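PDB 5A7Z: tRNA (adenine(9)-N1)-methyltransferase, which catalyses the S-adenosyl-L-methionine-dependent methylation of adenosine at position 9 of tRNA to N1-methyladenosine. Local coordinates for residues A[186-189]-A[190-194]. Numbering follows the deposited sequence.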
ATOM      1  N   ALA A 186      -3.730  -0.057  18.871  1.00 44.28           N
ATOM      2  CA  ALA A 186      -2.710  -0.371  17.896  1.00 46.86           C
ATOM      3  C   ALA A 186      -1.325   0.017  18.426  1.00 45.92           C
ATOM      4  O   ALA A 186      -1.136   1.089  18.988  1.00 44.27           O
ATOM      5  CB  ALA A 186      -2.996   0.328  16.580  1.00 46.01           C
ATOM      6  N   THR A 187      -0.370  -0.879  18.243  1.00 43.50           N
ATOM      7  CA  THR A 187       1.024  -0.581  18.474  1.00 41.27           C
ATOM      8  C   THR A 187       1.773  -0.842  17.183  1.00 46.43           C
ATOM      9  O   THR A 187       1.229  -1.426  16.234  1.00 45.08           O
ATOM     10  CB  THR A 187       1.619  -1.511  19.524  1.00 40.32           C
ATOM     11  OG1 THR A 187       1.581  -2.838  19.024  1.00 42.12           O
ATOM     12  CG2 THR A 187       0.855  -1.452  20.826  1.00 38.43           C
ATOM     13  N   ASP A 188       3.026  -0.425  17.155  1.00 48.25           N
ATOM     14  CA  ASP A 188       3.887  -0.647  16.007  1.00 54.92           C
ATOM     15  C   ASP A 188       3.920  -2.130  15.666  1.00 53.50           C
ATOM     16  O   ASP A 188       3.781  -2.519  14.507  1.00 48.83           O
ATOM     17  CB  ASP A 188       5.314  -0.106  16.280  1.00 53.47           C
ATOM     18  CG  ASP A 188       5.403   1.432  16.140  1.00 67.17           C
ATOM     19  OD1 ASP A 188       5.341   1.918  14.987  1.00 76.46           O
ATOM     20  OD2 ASP A 188       5.526   2.155  17.176  1.00 67.00           O
ATOM     21  N   GLN A 189       4.061  -2.968  16.678  1.00 55.20           N
ATOM     22  CA  GLN A 189       4.288  -4.370  16.421  1.00 57.05           C
ATOM     23  C   GLN A 189       2.992  -5.080  16.056  1.00 49.78           C
ATOM     24  O   GLN A 189       2.991  -5.934  15.159  1.00 45.62           O
ATOM     25  CB  GLN A 189       5.017  -5.042  17.597  1.00 64.03           C
ATOM     26  CG  GLN A 189       6.479  -4.566  17.780  1.00 70.10           C
ATOM     27  CD  GLN A 189       7.267  -4.445  16.459  1.00 76.45           C
ATOM     28  OE1 GLN A 189       7.498  -3.330  15.941  1.00 62.53           O
ATOM     29  NE2 GLN A 189       7.670  -5.590  15.903  1.00 78.06           N
ATOM     30  N   ILE A 190       1.879  -4.689  16.668  1.00 40.11           N
ATOM     31  CA  ILE A 190       0.597  -5.258  16.241  1.00 42.80           C
ATOM     32  C   ILE A 190       0.477  -5.146  14.726  1.00 42.59           C
ATOM     33  O   ILE A 190       0.118  -6.101  14.042  1.00 37.40           O
ATOM     34  CB  ILE A 190      -0.604  -4.549  16.842  1.00 46.91           C
ATOM     35  CG1 ILE A 190      -0.665  -4.753  18.362  1.00 49.77           C
ATOM     36  CG2 ILE A 190      -1.887  -5.070  16.190  1.00 50.35           C
ATOM     37  CD1 ILE A 190      -0.669  -6.191  18.795  1.00 50.84           C
ATOM     38  N   LEU A 191       0.808  -3.971  14.206  1.00 40.96           N
ATOM     39  CA  LEU A 191       0.705  -3.722  12.779  1.00 43.65           C
ATOM     40  C   LEU A 191       1.702  -4.500  11.952  1.00 44.91           C
ATOM     41  O   LEU A 191       1.342  -5.034  10.913  1.00 42.56           O
ATOM     42  CB  LEU A 191       0.847  -2.245  12.480  1.00 45.93           C
ATOM     43  CG  LEU A 191      -0.177  -1.345  13.163  1.00 42.11           C
ATOM     44  CD1 LEU A 191       0.014   0.073  12.674  1.00 40.87           C
ATOM     45  CD2 LEU A 191      -1.602  -1.835  12.911  1.00 45.07           C
ATOM     46  N   ARG A 192       2.957  -4.569  12.397  1.00 48.66           N
ATOM     47  CA  ARG A 192       3.974  -5.267  11.616  1.00 48.75           C
ATOM     48  C   ARG A 192       3.691  -6.754  11.639  1.00 48.14           C
ATOM     49  O   ARG A 192       3.947  -7.456  10.672  1.00 47.02           O
ATOM     50  CB  ARG A 192       5.388  -4.958  12.112  1.00 51.97           C
ATOM     51  CG  ARG A 192       5.718  -3.465  12.064  1.00 58.11           C
ATOM     52  CD  ARG A 192       7.141  -3.151  11.598  1.00 61.95           C
ATOM     53  NE  ARG A 192       7.319  -1.706  11.393  1.00 62.49           N
ATOM     54  CZ  ARG A 192       7.476  -0.811  12.378  1.00 63.91           C
ATOM     55  NH1 ARG A 192       7.541  -1.212  13.651  1.00 63.16           N
ATOM     56  NH2 ARG A 192       7.574   0.489  12.094  1.00 60.30           N
ATOM     57  N   ASP A 193       3.085  -7.217  12.717  1.00 45.41           N
ATOM     58  CA  ASP A 193       2.792  -8.630  12.861  1.00 45.31           C
ATOM     59  C   ASP A 193       1.575  -9.111  12.110  1.00 48.54           C
ATOM     60  O   ASP A 193       1.318 -10.295  12.117  1.00 52.19           O
ATOM     61  CB  ASP A 193       2.602  -8.980  14.331  1.00 55.15           C
ATOM     62  CG  ASP A 193       3.902  -8.920  15.121  1.00 60.18           C
ATOM     63  OD1 ASP A 193       4.963  -8.597  14.506  1.00 56.08           O
ATOM     64  OD2 ASP A 193       3.849  -9.168  16.356  1.00 58.88           O
ATOM     65  N   HIS A 194       0.812  -8.227  11.490  1.00 43.11           N
ATOM     66  CA  HIS A 194      -0.342  -8.657  10.732  1.00 38.18           C
ATOM     67  C   HIS A 194      -0.149  -8.399   9.266  1.00 36.35           C
ATOM     68  O   HIS A 194       0.609  -7.564   8.908  1.00 38.56           O
ATOM     69  CB  HIS A 194      -1.589  -8.003  11.245  1.00 38.58           C
ATOM     70  CG  HIS A 194      -2.117  -8.633  12.478  1.00 42.34           C
ATOM     71  ND1 HIS A 194      -1.653  -8.312  13.725  1.00 47.20           N
ATOM     72  CD2 HIS A 194      -3.063  -9.576  12.661  1.00 44.75           C
ATOM     73  CE1 HIS A 194      -2.294  -9.024  14.628  1.00 46.87           C
ATOM     74  NE2 HIS A 194      -3.152  -9.802  14.006  1.00 45.28           N
TER
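With OG1 of Thr-187 set between its own backbone N and carbonyl carbon (chi1 64°), the hydroxyl oxygen faces the backbone of Ile-190 and accepts from its N-H. This N-cap bond is nearly straight, at 167°, and spans 3.0 Å from Ile-190 N to Thr-187 OG1. The CG1 branch of Ile-190, beside its own backbone N, runs past the same oxygen. Behind the cap the helical ladder begins: Leu-191 N donates to Thr-187 O, Arg-192 N to Asp-188 O at 3.1 Å, and Asp-193 N to Gln-189 O at 2.8 Å.

One turn along, the bend of Arg-192 at chi2 brings its guanidinium alongside Asp-188 and Gln-189. Asp-188 lies side by side with it, its carboxylate plane almost parallel to that of the guanidinium but offset from it, and the salt bridge between Asp-188 OD1 and Arg-192 NH2 is long at 3.9 Å. Gln-189 crosses at the edge instead, its OE1 taking a weak, bent bond (132°) from Arg-192 NH1. The stronger partners lie in the C-terminal part of the chain: Leu-259 N for Asp-188 OD1, and Val-252 O for Arg-192 NH2. Replacing this arginine with an alanine is likely to leave Val-252 O without this donor and Asp-188 without its cationic neighbour.

At the far end, the imidazole of His-194 donates through ND1 to Ile-190 O, which lies near the ring plane, at 2.9 Å. The whole is a short, side-chain-capped helix between strands 184-185 and 196-202, tied to the C-terminal helical region of the SPOUT methyltransferase domain.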